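Local coordinates for uncharacterized protein A6V7T0 (Pseudomonas aeruginosa, PDB 3K12) that is of unknown function but belongs to the YjgF-like clan of small alpha/beta proteins and assembles as a trimer, at residues 63-68 with 106-111; 58-63 with 88-93. All coordinates share one frame; numbering follows the deposited sequence.

Interaction 1 (63-68 with 106-111); sequences VRILLA and VEMIVV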
loop_
_atom_site.group_PDB
_atom_site.type_symbol
_atom_site.label_atom_id
_atom_site.label_comp_id
_atom_site.label_asym_id
_atom_site.label_seq_id
_atom_site.Cartn_x
_atom_site.Cartn_y
_atom_site.Cartn_z
ATOM N N VAL D 63 -2.751 -2.253 7.058
ATOM C CA VAL D 63 -3.853 -2.709 6.191
ATOM C C VAL D 63 -4.286 -1.562 5.307
ATOM O O VAL D 63 -4.624 -0.486 5.802
ATOM C CB VAL D 63 -5.077 -3.265 7.012
ATOM C CG1 VAL D 63 -6.154 -3.810 6.048
ATOM C CG2 VAL D 63 -4.609 -4.328 7.954
ATOM N N ARG D 64 -4.241 -1.776 3.999
ATOM C CA ARG D 64 -4.800 -0.841 3.042
ATOM C C ARG D 64 -6.219 -1.273 2.802
ATOM O O ARG D 64 -6.486 -2.436 2.486
ATOM C CB ARG D 64 -3.977 -0.895 1.742
ATOM C CG ARG D 64 -4.439 0.076 0.672
ATOM C CD ARG D 64 -4.193 1.549 1.070
ATOM N NE ARG D 64 -4.529 2.379 -0.071
ATOM C CZ ARG D 64 -5.620 3.115 -0.206
ATOM N NH1 ARG D 64 -5.822 3.752 -1.344
ATOM N NH2 ARG D 64 -6.493 3.254 0.805
ATOM N N ILE D 65 -7.158 -0.358 2.999
ATOM C CA ILE D 65 -8.596 -0.679 2.865
ATOM C C ILE D 65 -9.190 0.107 1.720
ATOM O O ILE D 65 -9.208 1.353 1.754
ATOM C CB ILE D 65 -9.374 -0.355 4.162
ATOM C CG1 ILE D 65 -8.728 -1.052 5.344
ATOM C CG2 ILE D 65 -10.845 -0.778 4.006
ATOM C CD1 ILE D 65 -9.354 -0.688 6.742
ATOM N N LEU D 66 -9.659 -0.607 0.702
ATOM C CA LEU D 66 -10.278 -0.002 -0.476
ATOM C C LEU D 66 -11.776 -0.233 -0.329
ATOM O O LEU D 66 -12.228 -1.368 -0.335
ATOM C CB LEU D 66 -9.710 -0.633 -1.768
ATOM C CG LEU D 66 -8.188 -0.771 -1.841
ATOM C CD1 LEU D 66 -7.811 -1.571 -3.086
ATOM C CD2 LEU D 66 -7.581 0.636 -1.914
ATOM N N LEU D 67 -12.525 0.854 -0.194
ATOM C CA LEU D 67 -13.946 0.783 0.124
ATOM C C LEU D 67 -14.743 1.199 -1.099
ATOM O O LEU D 67 -14.472 2.239 -1.676
ATOM C CB LEU D 67 -14.237 1.679 1.336
ATOM C CG LEU D 67 -15.691 1.727 1.809
ATOM C CD1 LEU D 67 -16.150 0.409 2.439
ATOM C CD2 LEU D 67 -15.779 2.793 2.903
ATOM N N ALA D 68 -15.726 0.392 -1.509
ATOM C CA ALA D 68 -16.456 0.690 -2.749
ATOM C C ALA D 68 -17.445 1.857 -2.639
ATOM O O ALA D 68 -17.618 2.595 -3.612
ATOM C CB ALA D 68 -17.169 -0.565 -3.273
ATOM N N VAL D 106 -15.557 -4.102 -0.370
ATOM C CA VAL D 106 -14.301 -3.741 0.275
ATOM C C VAL D 106 -13.217 -4.739 -0.124
ATOM O O VAL D 106 -13.485 -5.906 -0.423
ATOM C CB VAL D 106 -14.446 -3.667 1.829
ATOM C CG1 VAL D 106 -14.809 -5.022 2.442
ATOM C CG2 VAL D 106 -13.189 -3.051 2.475
ATOM N N GLU D 107 -11.981 -4.256 -0.140
ATOM C CA GLU D 107 -10.829 -5.086 -0.403
ATOM C C GLU D 107 -9.725 -4.635 0.533
ATOM O O GLU D 107 -9.558 -3.430 0.744
ATOM C CB GLU D 107 -10.395 -4.944 -1.857
ATOM C CG GLU D 107 -9.149 -5.784 -2.206
ATOM C CD GLU D 107 -8.897 -5.939 -3.712
ATOM O OE1 GLU D 107 -7.837 -6.532 -4.077
ATOM O OE2 GLU D 107 -9.734 -5.509 -4.530
HETATM N N MSE D 108 -8.998 -5.583 1.113
HETATM C CA MSE D 108 -7.909 -5.269 2.059
HETATM C C MSE D 108 -6.607 -5.869 1.577
HETATM O O MSE D 108 -6.588 -6.969 0.983
HETATM C CB MSE D 108 -8.209 -5.845 3.416
HETATM C CG MSE D 108 -9.361 -5.094 4.072
HETATM SE SE MSE D 108 -9.628 -5.678 5.895
HETATM C CE MSE D 108 -11.273 -4.743 6.293
ATOM N N ILE D 109 -5.513 -5.173 1.883
ATOM C CA ILE D 109 -4.150 -5.603 1.532
ATOM C C ILE D 109 -3.308 -5.502 2.793
ATOM O O ILE D 109 -3.345 -4.467 3.484
ATOM C CB ILE D 109 -3.521 -4.683 0.445
ATOM C CG1 ILE D 109 -4.507 -4.420 -0.686
ATOM C CG2 ILE D 109 -2.222 -5.324 -0.081
ATOM C CD1 ILE D 109 -4.121 -3.203 -1.592
ATOM N N VAL D 110 -2.577 -6.542 3.131
ATOM C CA VAL D 110 -2.026 -6.666 4.467
ATOM C C VAL D 110 -0.520 -6.905 4.509
ATOM O O VAL D 110 0.014 -7.692 3.711
ATOM C CB VAL D 110 -2.693 -7.862 5.177
ATOM C CG1 VAL D 110 -2.127 -8.092 6.572
ATOM C CG2 VAL D 110 -4.213 -7.665 5.214
ATOM N N VAL D 111 0.146 -6.231 5.430
ATOM C CA VAL D 111 1.488 -6.596 5.869
ATOM C C VAL D 111 1.439 -6.904 7.359
ATOM O O VAL D 111 0.808 -6.146 8.129
ATOM C CB VAL D 111 2.514 -5.464 5.603
ATOM C CG1 VAL D 111 3.904 -5.905 6.005
ATOM C CG2 VAL D 111 2.516 -5.132 4.132
#

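Interaction 2 (58-63 with 88-93); sequences GQVLSV and RAPTRA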
loop_
_atom_site.group_PDB
_atom_site.type_symbol
_atom_site.label_atom_id
_atom_site.label_comp_id
_atom_site.label_asym_id
_atom_site.label_seq_id
_atom_site.Cartn_x
_atom_site.Cartn_y
_atom_site.Cartn_z
ATOM N N GLY D 58 -3.145 -10.076 16.256
ATOM C CA GLY D 58 -2.456 -9.091 17.077
ATOM C C GLY D 58 -1.101 -8.705 16.512
ATOM O O GLY D 58 -0.401 -7.927 17.137
ATOM N N GLN D 59 -0.718 -9.257 15.356
ATOM C CA GLN D 59 0.613 -9.026 14.790
ATOM C C GLN D 59 0.536 -8.328 13.430
ATOM O O GLN D 59 1.530 -8.341 12.668
ATOM C CB GLN D 59 1.353 -10.355 14.625
ATOM C CG GLN D 59 1.655 -11.061 15.956
ATOM C CD GLN D 59 2.675 -12.167 15.792
ATOM O OE1 GLN D 59 2.463 -13.308 16.234
ATOM N NE2 GLN D 59 3.786 -11.853 15.147
ATOM N N VAL D 60 -0.601 -7.737 13.093
ATOM C CA VAL D 60 -0.691 -7.075 11.791
ATOM C C VAL D 60 -0.045 -5.693 11.893
ATOM O O VAL D 60 -0.073 -5.024 12.935
ATOM C CB VAL D 60 -2.140 -7.012 11.327
ATOM C CG1 VAL D 60 -2.276 -6.467 9.912
ATOM C CG2 VAL D 60 -2.757 -8.423 11.405
ATOM N N LEU D 61 0.592 -5.284 10.799
ATOM C CA LEU D 61 1.367 -4.028 10.807
ATOM C C LEU D 61 0.650 -2.952 10.019
ATOM O O LEU D 61 0.515 -1.820 10.511
ATOM C CB LEU D 61 2.764 -4.249 10.199
ATOM C CG LEU D 61 3.590 -5.237 11.029
ATOM C CD1 LEU D 61 4.811 -5.713 10.226
ATOM C CD2 LEU D 61 4.043 -4.718 12.407
ATOM N N SER D 62 0.188 -3.283 8.797
ATOM C CA SER D 62 -0.525 -2.295 7.971
ATOM C C SER D 62 -1.640 -2.965 7.215
ATOM O O SER D 62 -1.490 -4.112 6.762
ATOM C CB SER D 62 0.421 -1.561 6.975
ATOM O OG SER D 62 0.923 -2.452 6.006
ATOM N N VAL D 63 -2.751 -2.253 7.058
ATOM C CA VAL D 63 -3.853 -2.709 6.191
ATOM C C VAL D 63 -4.286 -1.562 5.307
ATOM O O VAL D 63 -4.624 -0.486 5.802
ATOM C CB VAL D 63 -5.077 -3.265 7.012
ATOM C CG1 VAL D 63 -6.154 -3.810 6.048
ATOM C CG2 VAL D 63 -4.609 -4.328 7.954
ATOM N N ARG D 88 -3.903 -3.214 19.848
ATOM C CA ARG D 88 -3.063 -3.962 18.915
ATOM C C ARG D 88 -3.576 -3.950 17.482
ATOM O O ARG D 88 -3.045 -4.671 16.634
ATOM C CB ARG D 88 -2.846 -5.407 19.380
ATOM C CG ARG D 88 -1.927 -5.550 20.603
ATOM C CD ARG D 88 -1.554 -7.018 20.838
ATOM N NE ARG D 88 -2.559 -7.748 21.615
ATOM C CZ ARG D 88 -2.646 -9.076 21.679
ATOM N NH1 ARG D 88 -3.586 -9.660 22.423
ATOM N NH2 ARG D 88 -1.796 -9.831 20.994
ATOM N N ALA D 89 -4.591 -3.145 17.197
ATOM C CA ALA D 89 -5.037 -3.013 15.812
ATOM C C ALA D 89 -3.939 -2.437 14.931
ATOM O O ALA D 89 -3.149 -1.580 15.366
ATOM C CB ALA D 89 -6.287 -2.176 15.675
ATOM N N PRO D 90 -3.887 -2.905 13.680
ATOM C CA PRO D 90 -2.806 -2.414 12.825
ATOM C C PRO D 90 -3.056 -1.007 12.314
ATOM O O PRO D 90 -4.203 -0.507 12.336
ATOM C CB PRO D 90 -2.859 -3.370 11.641
ATOM C CG PRO D 90 -4.360 -3.759 11.543
ATOM C CD PRO D 90 -4.742 -3.907 13.010
ATOM N N THR D 91 -1.979 -0.396 11.811
ATOM C CA THR D 91 -2.141 0.857 11.070
ATOM C C THR D 91 -2.991 0.600 9.842
ATOM O O THR D 91 -2.970 -0.504 9.290
ATOM C CB THR D 91 -0.785 1.480 10.675
ATOM O OG1 THR D 91 -0.167 0.708 9.620
ATOM C CG2 THR D 91 0.128 1.590 11.882
ATOM N N ARG D 92 -3.725 1.605 9.395
ATOM C CA ARG D 92 -4.633 1.447 8.274
ATOM C C ARG D 92 -4.715 2.725 7.464
ATOM O O ARG D 92 -4.421 3.811 7.956
ATOM C CB ARG D 92 -6.013 0.933 8.711
ATOM C CG ARG D 92 -6.599 1.596 9.935
ATOM C CD ARG D 92 -8.072 1.235 10.124
ATOM N NE ARG D 92 -8.979 2.083 9.359
ATOM C CZ ARG D 92 -10.299 1.916 9.355
ATOM N NH1 ARG D 92 -10.847 0.914 10.052
ATOM N NH2 ARG D 92 -11.073 2.715 8.627
ATOM N N ALA D 93 -5.138 2.581 6.234
ATOM C CA ALA D 93 -5.445 3.735 5.386
ATOM C C ALA D 93 -6.600 3.343 4.493
ATOM O O ALA D 93 -6.506 2.359 3.751
ATOM C CB ALA D 93 -4.236 4.161 4.570
HETATM O O HOH W 1 -2.663 -6.447 14.663
#

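Interaction 1 (63-68 with 106-111)
Leu66 and Glu107 grip each other backbone to backbone in an antiparallel pair: Leu66 N reaches Glu107 O at 2.8 Å with an almost straight N-H...O angle of 176°, and Glu107 N returns to Leu66 O. Two residues along, Arg64 and Ile109 form the second hydrogen-bonded pair, Arg64 N to Ile109 O at 2.9 Å and Ile109 N to Arg64 O at 3.0 Å. CA-H...O contacts fill in between, among them Met108 CA to Arg64 O at 3.2 Å.

On the face carrying Val63, Ile65 and Val106, the closest apolar pair is Ile65 CG2 with Val106 CG2, 3.6 Å. Val63 CG1, anti to its backbone N (chi1 -176°), touches CB of the selenomethionine Met108 at 3.9 Å and lies equally near its SE. The other face has Arg64 and Ile109 side by side, Arg64 CG 4.0 Å from Ile109 CD1. Arg64 then bends away; Leu66 CD2 sits over the centre of one guanidinium face, NH1 hydrogen-bonds Ser95 OG and NH2 Ala93 O.

Helices 35-52 and 73-83 pack on the Val63 face, with Leu76 against both Ile65 and Met108; the Arg64 face meets neighbouring subunits, and strand 91-96 lines the far edge of strand 60-67.

Interaction 2 (58-63 with 88-93)
Val63 and Thr91 join the two parallel strands of a beta-alpha-beta unit, strand 60-67, helix 73-83 and strand 91-96, at the end where both strands begin. Val63 N donates to Thr91 O at 2.8 Å, tilted 19° from the carbonyl plane, and Val63 O accepts Ala93 N at 3.1 Å, so that Val63 bonds to the residues flanking Arg92.

Leu61 O is held twice by Thr91. The hydroxyl OG1 donates to it at 2.8 Å, in the carbonyl plane and on a lone pair, while the bond from Thr91 N is weak. Thr91 OG1 sits between its own backbone N and carbonyl carbon (chi1 72°), and Ser62 CB lies 3.5 Å from Thr91 OG1.

Pro90 packs against the start of strand 60-67 through ring atoms CB and CG: CB is 3.6 Å from Val60 CG1, CG 3.6 Å from Val63 CG2. Ahead of the first bridge a water links the two segments, accepting from Val60 N at 2.9 Å and lying 2.7 Å from Arg88 O.

Trp80 of helix 73-83 packs on Val63 and Pro90 and makes a cation-pi contact with Arg92, whose NH2 bonds Asn77 OD1. Across from strand 91-96, Leu61 and Ser62 both face Val111 in a classic beta bulge. Parallel neighbours linked by a helix packed on the sheet are the hallmark of a beta-alpha-beta crossover.

Overall arrangement
Followed from the N terminus, the chain first meets 58-63 and runs on without a break into 63-68, so interactions 1 and 2 share Val63 and use opposite edges of strand 60-67. It then passes through helix 73-83 and returns at 88-93, where interaction 2 closes a 24-residue connection. Past strand 91-96 it comes back at 106-111, where interaction 1 closes a longer loop of 37 residues. The two loops cross, their segments alternating along the chain. Together they place strand 60-67 between its parallel partner 91-96 and its antiparallel partner 106-113 in the mixed sheet, and both contacts reach the third subunit.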